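Local coordinates for DNA mismatch repair protein MutS (Thermus aquaticus, PDB 1EWQ), which takes part in DNA mismatch repair, binding mismatched or damaged DNA as a damage sensor, and has a weak ATPase activity, at residues Lys347-Leu352 with Glu380-Ala385; Gly397-Glu402 with Glu501-Val506; Asp409-Ala414 with Arg496-Glu501; Phe446-Glu451 with Arg486-Leu491. All blocks are in the same frame, centred on the assembly; numbering follows the deposited sequence.

Contact 1: residues Lys347-Leu352 with Glu380-Ala385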
loop_
_atom_site.group_PDB
_atom_site.type_symbol
_atom_site.label_atom_id
_atom_site.label_comp_id
_atom_site.label_asym_id
_atom_site.label_seq_id
_atom_site.Cartn_x
_atom_site.Cartn_y
_atom_site.Cartn_z
ATOM N N LYS C 347 15.837 27.686 11.026
ATOM C CA LYS C 347 16.222 26.972 9.818
ATOM C C LYS C 347 15.702 27.750 8.597
ATOM O O LYS C 347 16.393 27.881 7.574
ATOM C CB LYS C 347 15.615 25.572 9.820
ATOM C CG LYS C 347 16.285 24.615 8.864
ATOM C CD LYS C 347 17.614 24.132 9.461
ATOM C CE LYS C 347 17.380 23.328 10.747
ATOM N NZ LYS C 347 18.658 22.779 11.301
ATOM N N ASP C 348 14.482 28.269 8.705
ATOM C CA ASP C 348 13.913 29.035 7.605
ATOM C C ASP C 348 14.765 30.260 7.323
ATOM O O ASP C 348 14.986 30.599 6.165
ATOM C CB ASP C 348 12.471 29.454 7.912
ATOM C CG ASP C 348 11.523 28.272 7.948
ATOM O OD1 ASP C 348 11.612 27.423 7.041
ATOM O OD2 ASP C 348 10.691 28.189 8.871
ATOM N N LEU C 349 15.254 30.922 8.371
ATOM C CA LEU C 349 16.086 32.117 8.176
ATOM C C LEU C 349 17.413 31.781 7.493
ATOM O O LEU C 349 17.957 32.593 6.745
ATOM C CB LEU C 349 16.355 32.822 9.514
ATOM C CG LEU C 349 15.113 33.350 10.255
ATOM C CD1 LEU C 349 15.535 34.008 11.555
ATOM C CD2 LEU C 349 14.363 34.348 9.385
ATOM N N GLY C 350 17.936 30.586 7.753
ATOM C CA GLY C 350 19.183 30.191 7.124
ATOM C C GLY C 350 18.925 30.036 5.640
ATOM O O GLY C 350 19.652 30.583 4.803
ATOM N N ALA C 351 17.872 29.292 5.313
ATOM C CA ALA C 351 17.501 29.082 3.919
ATOM C C ALA C 351 17.206 30.435 3.262
ATOM O O ALA C 351 17.569 30.666 2.113
ATOM C CB ALA C 351 16.277 28.168 3.835
ATOM N N LEU C 352 16.559 31.331 4.005
ATOM C CA LEU C 352 16.238 32.651 3.481
ATOM C C LEU C 352 17.514 33.402 3.098
ATOM O O LEU C 352 17.616 33.935 1.996
ATOM C CB LEU C 352 15.440 33.467 4.508
ATOM C CG LEU C 352 15.159 34.932 4.133
ATOM C CD1 LEU C 352 14.528 35.020 2.742
ATOM C CD2 LEU C 352 14.249 35.563 5.174
ATOM N N GLU C 380 22.186 41.152 4.532
ATOM C CA GLU C 380 23.306 41.547 5.376
ATOM C C GLU C 380 23.019 41.353 6.860
ATOM O O GLU C 380 23.883 40.872 7.598
ATOM C CB GLU C 380 23.673 43.012 5.114
ATOM C CG GLU C 380 24.070 43.306 3.675
ATOM C CD GLU C 380 24.324 44.782 3.435
ATOM O OE1 GLU C 380 23.497 45.614 3.879
ATOM O OE2 GLU C 380 25.347 45.112 2.796
ATOM N N GLU C 381 21.820 41.738 7.297
ATOM C CA GLU C 381 21.451 41.583 8.703
ATOM C C GLU C 381 21.450 40.100 9.056
ATOM O O GLU C 381 21.904 39.714 10.132
ATOM C CB GLU C 381 20.063 42.174 8.986
ATOM C CG GLU C 381 19.937 43.684 8.794
ATOM C CD GLU C 381 18.667 44.247 9.434
ATOM O OE1 GLU C 381 18.599 44.260 10.684
ATOM O OE2 GLU C 381 17.736 44.663 8.697
ATOM N N LEU C 382 20.942 39.272 8.144
ATOM C CA LEU C 382 20.900 37.833 8.365
ATOM C C LEU C 382 22.323 37.298 8.430
ATOM O O LEU C 382 22.672 36.535 9.336
ATOM C CB LEU C 382 20.121 37.131 7.244
ATOM C CG LEU C 382 18.593 37.271 7.245
ATOM C CD1 LEU C 382 17.993 36.473 6.100
ATOM C CD2 LEU C 382 18.038 36.769 8.565
ATOM N N GLU C 383 23.145 37.713 7.469
ATOM C CA GLU C 383 24.541 37.288 7.415
ATOM C C GLU C 383 25.293 37.667 8.690
ATOM O O GLU C 383 26.141 36.915 9.168
ATOM C CB GLU C 383 25.244 37.930 6.213
ATOM C CG GLU C 383 24.900 37.313 4.864
ATOM C CD GLU C 383 25.490 38.093 3.699
ATOM O OE1 GLU C 383 26.729 38.221 3.617
ATOM O OE2 GLU C 383 24.709 38.591 2.864
ATOM N N ALA C 384 24.980 38.842 9.227
ATOM C CA ALA C 384 25.628 39.352 10.433
ATOM C C ALA C 384 25.026 38.808 11.723
ATOM O O ALA C 384 25.645 38.889 12.781
ATOM C CB ALA C 384 25.555 40.866 10.447
ATOM N N ALA C 385 23.820 38.257 11.637
ATOM C CA ALA C 385 23.152 37.739 12.819
ATOM C C ALA C 385 23.296 36.243 13.062
ATOM O O ALA C 385 23.513 35.814 14.196
ATOM C CB ALA C 385 21.675 38.100 12.771
#
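L382 holds CG anti to its carbonyl carbon (chi1 -74°), while L352 holds CG anti to its backbone N (chi1 174°). With these settings a methyl of L382 meets the branch point of L352. CD1 of L382 lies 3.8 Å from CG of L352 and 4.0 Å from CD2 of L352. The two side chains cross at about a right angle, and one methyl presses on the fork of the other leucine. The same CD1 is 3.9 Å from the backbone O of L349, about one turn back on the helix. L382 therefore rests on backbone as well as side chain. L349 adds a looser touch, with its CB 4.4 Å from CD2 of L382. The backbones come nearest at this pair, CA of L349 to CA of L382 being 7.5 Å. All three leucines are buried and the contact between them is apolar. Helix 479-511 covers part of the three leucines: A510 touches both L349 and L352, and V506 touches L382. Charged neighbours pair away from the leucines, D348 with R338 and E381 with R509. The arrangement is a small leucine-lined helix-helix interface. It joins helix 346-366 to the short helix 376-385 beside the long helix 479-511, within the largely helical region of MutS domain III.

Contact 2: residues Gly397-Glu402 with Glu501-Val506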
loop_
_atom_site.group_PDB
_atom_site.type_symbol
_atom_site.label_atom_id
_atom_site.label_comp_id
_atom_site.label_asym_id
_atom_site.label_seq_id
_atom_site.Cartn_x
_atom_site.Cartn_y
_atom_site.Cartn_z
ATOM N N GLY C 397 22.792 25.023 20.951
ATOM C CA GLY C 397 23.918 25.775 20.419
ATOM C C GLY C 397 23.672 27.184 19.906
ATOM O O GLY C 397 22.538 27.618 19.728
ATOM N N GLY C 398 24.772 27.886 19.654
ATOM C CA GLY C 398 24.721 29.251 19.176
ATOM C C GLY C 398 24.034 29.472 17.844
ATOM O O GLY C 398 24.531 29.089 16.784
ATOM N N LEU C 399 22.872 30.102 17.908
ATOM C CA LEU C 399 22.111 30.408 16.718
ATOM C C LEU C 399 22.711 31.717 16.217
ATOM O O LEU C 399 23.039 31.863 15.042
ATOM C CB LEU C 399 20.647 30.619 17.092
ATOM C CG LEU C 399 19.548 30.510 16.037
ATOM C CD1 LEU C 399 18.342 31.249 16.554
ATOM C CD2 LEU C 399 19.992 31.099 14.702
ATOM N N ILE C 400 22.868 32.655 17.149
ATOM C CA ILE C 400 23.396 33.983 16.867
ATOM C C ILE C 400 24.909 34.023 16.979
ATOM O O ILE C 400 25.484 33.430 17.885
ATOM C CB ILE C 400 22.786 35.016 17.847
ATOM C CG1 ILE C 400 21.258 34.988 17.734
ATOM C CG2 ILE C 400 23.319 36.415 17.553
ATOM C CD1 ILE C 400 20.733 35.311 16.341
ATOM N N ARG C 401 25.553 34.736 16.062
ATOM C CA ARG C 401 27.011 34.833 16.062
ATOM C C ARG C 401 27.593 35.807 17.076
ATOM O O ARG C 401 26.960 36.798 17.451
ATOM C CB ARG C 401 27.510 35.219 14.675
ATOM C CG ARG C 401 27.045 34.268 13.611
ATOM C CD ARG C 401 27.980 34.262 12.434
ATOM N NE ARG C 401 28.196 35.598 11.898
ATOM C CZ ARG C 401 28.837 35.825 10.759
ATOM N NH1 ARG C 401 29.313 34.796 10.061
ATOM N NH2 ARG C 401 28.995 37.067 10.313
ATOM N N GLU C 402 28.815 35.517 17.512
ATOM C CA GLU C 402 29.493 36.363 18.477
ATOM C C GLU C 402 29.704 37.766 17.934
ATOM O O GLU C 402 30.068 37.956 16.769
ATOM C CB GLU C 402 30.834 35.747 18.871
ATOM C CG GLU C 402 30.689 34.600 19.854
ATOM C CD GLU C 402 31.998 33.897 20.132
ATOM O OE1 GLU C 402 32.972 34.586 20.521
ATOM O OE2 GLU C 402 32.051 32.653 19.965
ATOM N N GLU C 501 15.345 35.922 22.208
ATOM C CA GLU C 501 14.870 37.282 21.957
ATOM C C GLU C 501 15.508 37.813 20.669
ATOM O O GLU C 501 14.838 38.430 19.846
ATOM C CB GLU C 501 15.224 38.225 23.122
ATOM C CG GLU C 501 14.726 37.778 24.498
ATOM C CD GLU C 501 15.038 38.786 25.612
ATOM O OE1 GLU C 501 16.132 39.391 25.602
ATOM O OE2 GLU C 501 14.190 38.961 26.510
ATOM N N VAL C 502 16.802 37.570 20.498
ATOM C CA VAL C 502 17.497 38.037 19.305
ATOM C C VAL C 502 16.965 37.329 18.064
ATOM O O VAL C 502 16.784 37.951 17.020
ATOM C CB VAL C 502 19.015 37.814 19.416
ATOM C CG1 VAL C 502 19.700 38.228 18.123
ATOM C CG2 VAL C 502 19.570 38.630 20.585
ATOM N N PHE C 503 16.712 36.028 18.178
ATOM C CA PHE C 503 16.170 35.279 17.050
ATOM C C PHE C 503 14.865 35.929 16.610
ATOM O O PHE C 503 14.671 36.204 15.427
ATOM C CB PHE C 503 15.894 33.824 17.430
ATOM C CG PHE C 503 15.006 33.111 16.455
ATOM C CD1 PHE C 503 15.443 32.840 15.163
ATOM C CD2 PHE C 503 13.704 32.762 16.807
ATOM C CE1 PHE C 503 14.593 32.233 14.229
ATOM C CE2 PHE C 503 12.850 32.157 15.884
ATOM C CZ PHE C 503 13.299 31.893 14.589
ATOM N N LEU C 504 13.974 36.170 17.570
ATOM C CA LEU C 504 12.685 36.795 17.286
ATOM C C LEU C 504 12.830 38.178 16.657
ATOM O O LEU C 504 12.091 38.518 15.739
ATOM C CB LEU C 504 11.843 36.883 18.564
ATOM C CG LEU C 504 11.401 35.509 19.084
ATOM C CD1 LEU C 504 10.580 35.653 20.359
ATOM C CD2 LEU C 504 10.584 34.808 17.999
ATOM N N GLU C 505 13.785 38.968 17.142
ATOM C CA GLU C 505 14.013 40.305 16.608
ATOM C C GLU C 505 14.466 40.197 15.151
ATOM O O GLU C 505 13.979 40.914 14.281
ATOM C CB GLU C 505 15.070 41.047 17.450
ATOM C CG GLU C 505 14.682 41.214 18.938
ATOM C CD GLU C 505 15.796 41.806 19.817
ATOM O OE1 GLU C 505 16.960 41.911 19.354
ATOM O OE2 GLU C 505 15.502 42.153 20.989
ATOM N N VAL C 506 15.399 39.288 14.888
ATOM C CA VAL C 506 15.908 39.079 13.535
ATOM C C VAL C 506 14.786 38.549 12.635
ATOM O O VAL C 506 14.658 38.953 11.477
ATOM C CB VAL C 506 17.086 38.075 13.539
ATOM C CG1 VAL C 506 17.600 37.854 12.124
ATOM C CG2 VAL C 506 18.207 38.604 14.429
#
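I400 overlaps V502 with its longer branch. CD1 and CG1 of I400 each lie 3.6 Å from CG1 of V502, so two carbons of the isoleucine share one methyl. CG2 of I400 is more distant from that methyl, at 4.1 Å. V502 has CG1 anti to its backbone N (chi1 176°), which turns this methyl to the loop. L399, one residue earlier, uses a single methyl. Its CD1 is 3.6 Å from CD1 of F503 and 3.7 Å from CB of F503. The methyl thus sits where the ring joins its stem and approaches the ring obliquely. An alanine in place of I400 would lack CG1, CG2 and CD1, and would probably take the isoleucine carbons away from V502 CG1 and open a gap there. All four side chains are buried. P346 and L349 of helix 346-366 also touch F503, and L408 of helix 406-433 touches I400. This is a loop laid over a helix by two consecutive apolar residues. It lies in MutS domain III, where the connection from helix 376-385 to helix 406-433 packs on the long helix 479-511.

Contact 3: residues Asp409-Ala414 with Arg496-Glu501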
loop_
_atom_site.group_PDB
_atom_site.type_symbol
_atom_site.label_atom_id
_atom_site.label_comp_id
_atom_site.label_asym_id
_atom_site.label_seq_id
_atom_site.Cartn_x
_atom_site.Cartn_y
_atom_site.Cartn_z
ATOM N N ASP C 409 26.640 38.669 24.063
ATOM C CA ASP C 409 28.089 38.509 24.150
ATOM C C ASP C 409 28.582 38.697 25.586
ATOM O O ASP C 409 29.501 38.009 26.032
ATOM C CB ASP C 409 28.784 39.497 23.217
ATOM C CG ASP C 409 28.576 39.148 21.761
ATOM O OD1 ASP C 409 28.902 38.011 21.377
ATOM O OD2 ASP C 409 28.088 39.997 21.001
ATOM N N ALA C 410 27.971 39.629 26.308
ATOM C CA ALA C 410 28.355 39.861 27.693
ATOM C C ALA C 410 28.056 38.564 28.435
ATOM O O ALA C 410 28.858 38.098 29.240
ATOM C CB ALA C 410 27.536 41.012 28.290
ATOM N N LEU C 411 26.896 37.984 28.133
ATOM C CA LEU C 411 26.460 36.748 28.762
ATOM C C LEU C 411 27.369 35.564 28.437
ATOM O O LEU C 411 27.699 34.775 29.324
ATOM C CB LEU C 411 25.020 36.433 28.353
ATOM C CG LEU C 411 23.928 37.368 28.884
ATOM C CD1 LEU C 411 22.599 37.032 28.224
ATOM C CD2 LEU C 411 23.814 37.230 30.400
ATOM N N ARG C 412 27.769 35.437 27.174
ATOM C CA ARG C 412 28.642 34.335 26.766
ATOM C C ARG C 412 30.033 34.476 27.377
ATOM O O ARG C 412 30.635 33.493 27.806
ATOM C CB ARG C 412 28.768 34.266 25.241
ATOM C CG ARG C 412 27.509 33.824 24.496
ATOM C CD ARG C 412 27.879 32.786 23.430
ATOM N NE ARG C 412 26.882 32.633 22.373
ATOM C CZ ARG C 412 26.599 33.565 21.468
ATOM N NH1 ARG C 412 27.236 34.732 21.490
ATOM N NH2 ARG C 412 25.687 33.327 20.532
ATOM N N ALA C 413 30.538 35.704 27.406
ATOM C CA ALA C 413 31.856 35.983 27.966
ATOM C C ALA C 413 31.942 35.466 29.394
ATOM O O ALA C 413 32.874 34.749 29.750
ATOM C CB ALA C 413 32.123 37.485 27.937
ATOM N N ALA C 414 30.957 35.839 30.201
ATOM C CA ALA C 414 30.897 35.433 31.595
ATOM C C ALA C 414 30.753 33.919 31.734
ATOM O O ALA C 414 31.174 33.340 32.738
ATOM C CB ALA C 414 29.737 36.137 32.294
ATOM N N ARG C 496 19.967 31.503 27.027
ATOM C CA ARG C 496 18.870 30.945 26.238
ATOM C C ARG C 496 17.810 32.014 26.000
ATOM O O ARG C 496 17.255 32.108 24.910
ATOM C CB ARG C 496 18.217 29.749 26.937
ATOM C CG ARG C 496 19.053 28.485 26.957
ATOM C CD ARG C 496 18.248 27.320 27.525
ATOM N NE ARG C 496 19.034 26.521 28.461
ATOM C CZ ARG C 496 19.267 26.857 29.727
ATOM N NH1 ARG C 496 18.771 27.979 30.223
ATOM N NH2 ARG C 496 20.004 26.070 30.494
ATOM N N ARG C 497 17.534 32.816 27.027
ATOM C CA ARG C 497 16.542 33.879 26.919
ATOM C C ARG C 497 16.925 34.914 25.875
ATOM O O ARG C 497 16.236 35.078 24.870
ATOM C CB ARG C 497 16.342 34.601 28.256
ATOM C CG ARG C 497 15.307 35.717 28.129
ATOM C CD ARG C 497 15.035 36.484 29.405
ATOM N NE ARG C 497 13.864 37.341 29.222
ATOM C CZ ARG C 497 13.347 38.133 30.160
ATOM N NH1 ARG C 497 13.904 38.188 31.362
ATOM N NH2 ARG C 497 12.261 38.857 29.901
ATOM N N ARG C 498 18.019 35.622 26.133
ATOM C CA ARG C 498 18.506 36.653 25.223
ATOM C C ARG C 498 18.636 36.146 23.791
ATOM O O ARG C 498 18.272 36.843 22.848
ATOM C CB ARG C 498 19.862 37.180 25.703
ATOM C CG ARG C 498 20.661 37.955 24.652
ATOM C CD ARG C 498 20.259 39.426 24.545
ATOM N NE ARG C 498 18.854 39.642 24.220
ATOM C CZ ARG C 498 18.416 40.589 23.394
ATOM N NH1 ARG C 498 19.270 41.408 22.803
ATOM N NH2 ARG C 498 17.120 40.721 23.164
ATOM N N GLU C 499 19.154 34.934 23.629
ATOM C CA GLU C 499 19.330 34.390 22.290
ATOM C C GLU C 499 17.997 34.152 21.581
ATOM O O GLU C 499 17.904 34.330 20.372
ATOM C CB GLU C 499 20.157 33.105 22.336
ATOM C CG GLU C 499 20.568 32.614 20.955
ATOM C CD GLU C 499 21.733 31.646 21.003
ATOM O OE1 GLU C 499 21.737 30.772 21.899
ATOM O OE2 GLU C 499 22.631 31.753 20.138
ATOM N N GLU C 500 16.966 33.755 22.320
ATOM C CA GLU C 500 15.667 33.559 21.698
ATOM C C GLU C 500 15.110 34.937 21.337
ATOM O O GLU C 500 14.481 35.108 20.290
ATOM C CB GLU C 500 14.688 32.854 22.637
ATOM C CG GLU C 500 13.407 32.426 21.919
ATOM C CD GLU C 500 12.382 31.793 22.839
ATOM O OE1 GLU C 500 11.634 32.544 23.505
ATOM O OE2 GLU C 500 12.320 30.542 22.900
ATOM N N GLU C 501 15.345 35.922 22.208
ATOM C CA GLU C 501 14.870 37.282 21.957
ATOM C C GLU C 501 15.508 37.813 20.669
ATOM O O GLU C 501 14.838 38.430 19.846
ATOM C CB GLU C 501 15.224 38.225 23.122
ATOM C CG GLU C 501 14.726 37.778 24.498
ATOM C CD GLU C 501 15.038 38.786 25.612
ATOM O OE1 GLU C 501 16.132 39.391 25.602
ATOM O OE2 GLU C 501 14.190 38.961 26.510
#
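R412 and E499 form the salt bridge between the two helices. It is weak: NH2 of R412 is 3.5 Å from OE2 of E499, and the N-H...O angle is 133°. The carboxylate oxygen lies at the edge of the guanidinium, near its plane, while the two planes are 76° apart. D409 OD1 is also at that group's edge, in plane, as a long ion pair. E499 OE2 has its main partners in the backbone N atoms of L399 and I400, which fix this buried carboxylate oxygen. R498 turns its charge away from the other segment. Its NH2 bonds OE1 of E501 at 2.9 Å, from above the carboxylate plane, and its NH1 pairs with D405. Only its stem meets L411, whose CD1 is 3.7 Å from CB of R498 and 4.2 Å from CG. An alanine at R498 would remove the guanidinium, and would probably leave D405 without its positive mate and E501 OE1 without that bond. L411 also packs on L494 and I495 of helix 479-511. The whole is a mixed helix-helix contact, one apolar pair beside one weak salt bridge. It pairs the long helices 406-433 and 479-511, the two-helix arm that leads to the DNA clamp in MutS proteins.

Contact 4: residues Phe446-Glu451 with Arg486-Leu491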
loop_
_atom_site.group_PDB
_atom_site.type_symbol
_atom_site.label_atom_id
_atom_site.label_comp_id
_atom_site.label_asym_id
_atom_site.label_seq_id
_atom_site.Cartn_x
_atom_site.Cartn_y
_atom_site.Cartn_z
ATOM N N PHE C 446 24.473 15.482 39.445
ATOM C CA PHE C 446 25.196 16.000 40.603
ATOM C C PHE C 446 25.865 17.355 40.389
ATOM O O PHE C 446 26.351 17.955 41.344
ATOM C CB PHE C 446 26.244 14.978 41.079
ATOM C CG PHE C 446 25.653 13.670 41.548
ATOM C CD1 PHE C 446 25.414 12.631 40.648
ATOM C CD2 PHE C 446 25.309 13.486 42.886
ATOM C CE1 PHE C 446 24.840 11.425 41.077
ATOM C CE2 PHE C 446 24.735 12.287 43.328
ATOM C CZ PHE C 446 24.499 11.254 42.423
ATOM N N GLY C 447 25.889 17.840 39.151
ATOM C CA GLY C 447 26.522 19.123 38.879
ATOM C C GLY C 447 28.031 18.990 38.784
ATOM O O GLY C 447 28.535 17.934 38.402
ATOM N N TYR C 448 28.764 20.050 39.120
ATOM C CA TYR C 448 30.225 20.001 39.069
ATOM C C TYR C 448 30.797 19.265 40.270
ATOM O O TYR C 448 30.252 19.340 41.363
ATOM C CB TYR C 448 30.812 21.407 38.996
ATOM C CG TYR C 448 30.533 22.087 37.678
ATOM C CD1 TYR C 448 29.307 22.705 37.435
ATOM C CD2 TYR C 448 31.472 22.059 36.651
ATOM C CE1 TYR C 448 29.028 23.274 36.196
ATOM C CE2 TYR C 448 31.201 22.624 35.409
ATOM C CZ TYR C 448 29.978 23.229 35.189
ATOM O OH TYR C 448 29.716 23.793 33.961
ATOM N N TYR C 449 31.909 18.569 40.074
ATOM C CA TYR C 449 32.503 17.804 41.168
ATOM C C TYR C 449 33.986 17.508 40.993
ATOM O O TYR C 449 34.548 17.684 39.914
ATOM C CB TYR C 449 31.753 16.471 41.323
ATOM C CG TYR C 449 31.796 15.617 40.070
ATOM C CD1 TYR C 449 32.986 14.995 39.656
ATOM C CD2 TYR C 449 30.667 15.472 39.267
ATOM C CE1 TYR C 449 33.046 14.250 38.470
ATOM C CE2 TYR C 449 30.716 14.736 38.077
ATOM C CZ TYR C 449 31.905 14.130 37.683
ATOM O OH TYR C 449 31.948 13.431 36.496
ATOM N N LEU C 450 34.599 17.046 42.082
ATOM C CA LEU C 450 36.008 16.658 42.114
ATOM C C LEU C 450 35.957 15.137 42.170
ATOM O O LEU C 450 35.191 14.568 42.954
ATOM C CB LEU C 450 36.683 17.202 43.376
ATOM C CG LEU C 450 36.820 18.720 43.464
ATOM C CD1 LEU C 450 36.873 19.151 44.918
ATOM C CD2 LEU C 450 38.070 19.158 42.706
ATOM N N GLU C 451 36.767 14.480 41.348
ATOM C CA GLU C 451 36.763 13.025 41.286
ATOM C C GLU C 451 38.135 12.424 41.591
ATOM O O GLU C 451 39.143 12.820 41.008
ATOM C CB GLU C 451 36.297 12.579 39.893
ATOM C CG GLU C 451 36.126 11.078 39.714
ATOM C CD GLU C 451 35.810 10.697 38.273
ATOM O OE1 GLU C 451 36.759 10.584 37.458
ATOM O OE2 GLU C 451 34.615 10.524 37.946
ATOM N N ARG C 486 26.184 27.464 40.532
ATOM C CA ARG C 486 24.957 28.260 40.461
ATOM C C ARG C 486 25.107 29.448 39.517
ATOM O O ARG C 486 24.134 29.896 38.911
ATOM C CB ARG C 486 24.577 28.778 41.854
ATOM C CG ARG C 486 24.123 27.700 42.824
ATOM C CD ARG C 486 24.345 28.146 44.266
ATOM N NE ARG C 486 23.901 27.145 45.237
ATOM C CZ ARG C 486 24.229 27.165 46.528
ATOM N NH1 ARG C 486 25.008 28.133 46.997
ATOM N NH2 ARG C 486 23.776 26.223 47.350
ATOM N N GLU C 487 26.329 29.956 39.407
ATOM C CA GLU C 487 26.620 31.088 38.541
ATOM C C GLU C 487 26.520 30.655 37.079
ATOM O O GLU C 487 25.818 31.275 36.287
ATOM C CB GLU C 487 28.026 31.621 38.843
ATOM C CG GLU C 487 28.469 32.822 38.014
ATOM C CD GLU C 487 27.538 34.015 38.158
ATOM O OE1 GLU C 487 26.778 34.067 39.154
ATOM O OE2 GLU C 487 27.576 34.907 37.280
ATOM N N VAL C 488 27.227 29.586 36.731
ATOM C CA VAL C 488 27.218 29.067 35.375
ATOM C C VAL C 488 25.789 28.778 34.925
ATOM O O VAL C 488 25.420 29.063 33.785
ATOM C CB VAL C 488 28.081 27.784 35.274
ATOM C CG1 VAL C 488 27.736 27.006 34.021
ATOM C CG2 VAL C 488 29.557 28.163 35.254
ATOM N N TYR C 489 24.985 28.223 35.826
ATOM C CA TYR C 489 23.599 27.913 35.509
ATOM C C TYR C 489 22.787 29.177 35.222
ATOM O O TYR C 489 21.969 29.203 34.294
ATOM C CB TYR C 489 22.946 27.127 36.649
ATOM C CG TYR C 489 23.394 25.682 36.753
ATOM C CD1 TYR C 489 24.041 25.047 35.689
ATOM C CD2 TYR C 489 23.121 24.932 37.894
ATOM C CE1 TYR C 489 24.396 23.699 35.756
ATOM C CE2 TYR C 489 23.472 23.581 37.972
ATOM C CZ TYR C 489 24.108 22.973 36.899
ATOM O OH TYR C 489 24.437 21.636 36.971
ATOM N N ARG C 490 23.020 30.227 36.009
ATOM C CA ARG C 490 22.303 31.487 35.820
ATOM C C ARG C 490 22.637 32.060 34.450
ATOM O O ARG C 490 21.758 32.519 33.724
ATOM C CB ARG C 490 22.677 32.511 36.908
ATOM C CG ARG C 490 21.850 33.792 36.835
ATOM C CD ARG C 490 22.272 34.861 37.859
ATOM N NE ARG C 490 23.015 35.955 37.236
ATOM C CZ ARG C 490 24.311 35.907 36.954
ATOM N NH1 ARG C 490 25.003 34.817 37.253
ATOM N NH2 ARG C 490 24.916 36.931 36.364
ATOM N N LEU C 491 23.916 32.036 34.101
ATOM C CA LEU C 491 24.338 32.548 32.813
ATOM C C LEU C 491 23.678 31.758 31.693
ATOM O O LEU C 491 23.102 32.333 30.777
ATOM C CB LEU C 491 25.857 32.477 32.683
ATOM C CG LEU C 491 26.595 33.457 33.591
ATOM C CD1 LEU C 491 28.095 33.342 33.384
ATOM C CD2 LEU C 491 26.121 34.870 33.280
#
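Y448 and V488 make the first of two van der Waals touches. OH of Y448 is 3.8 Å from CG1 of V488, and the side chains cross at about a right angle. V488 holds that methyl anti to its backbone N (chi1 162°), so it faces the tyrosine. The second touch is Y489 on G447. OH of Y489 is 3.8 Å from CA of G447, at the bare backbone. A CB on G447 would point at the helix and come 3.8 Å from that hydroxyl. Glycine also suits the backbone here, since a CB would be jammed against the carbonyl O of F446. Polar bonding is found just outside the pair of segments. Y489 OH is hydrogen-bonded to Y442 OH, and Y448 N to E485 OE1. Aromatic contacts hold the Y448 ring: it stacks with F422 of helix 406-433 and meets the Y442 ring with planes at about 55°. F446 packs on L470 of the second subunit. The contact seats the turn entering strand 449-453 on helix 479-511, in what is probably the clamp region of MutS. The nearest atoms of contact and bound DNA are about 5 Å apart. The chemistry implies a slight join: two van der Waals touches by tyrosine hydroxyls, with the Y448 ring packed by residues outside the two segments.

Contact 1 comes first along the chain. It closes a mostly helical loop from helix 346-366 to helix 376-385, and is complete before contact 2 begins. The other three are concentric. Contact 2 joins the 397-402 loop to 501-506, contact 3 lies within that span, and contact 4 is innermost. None cross. Contacts 2, 3 and 4 all return to helix 479-511, and contacts 2 and 3 share E501. Contact 1 touches contact 2 through A385 O and R401 N, a probable hydrogen bond. Centres of contacts 1 and 4 are about 34 Å apart. The set follows the arm from the helical junction out to the four-stranded sheet near DNA.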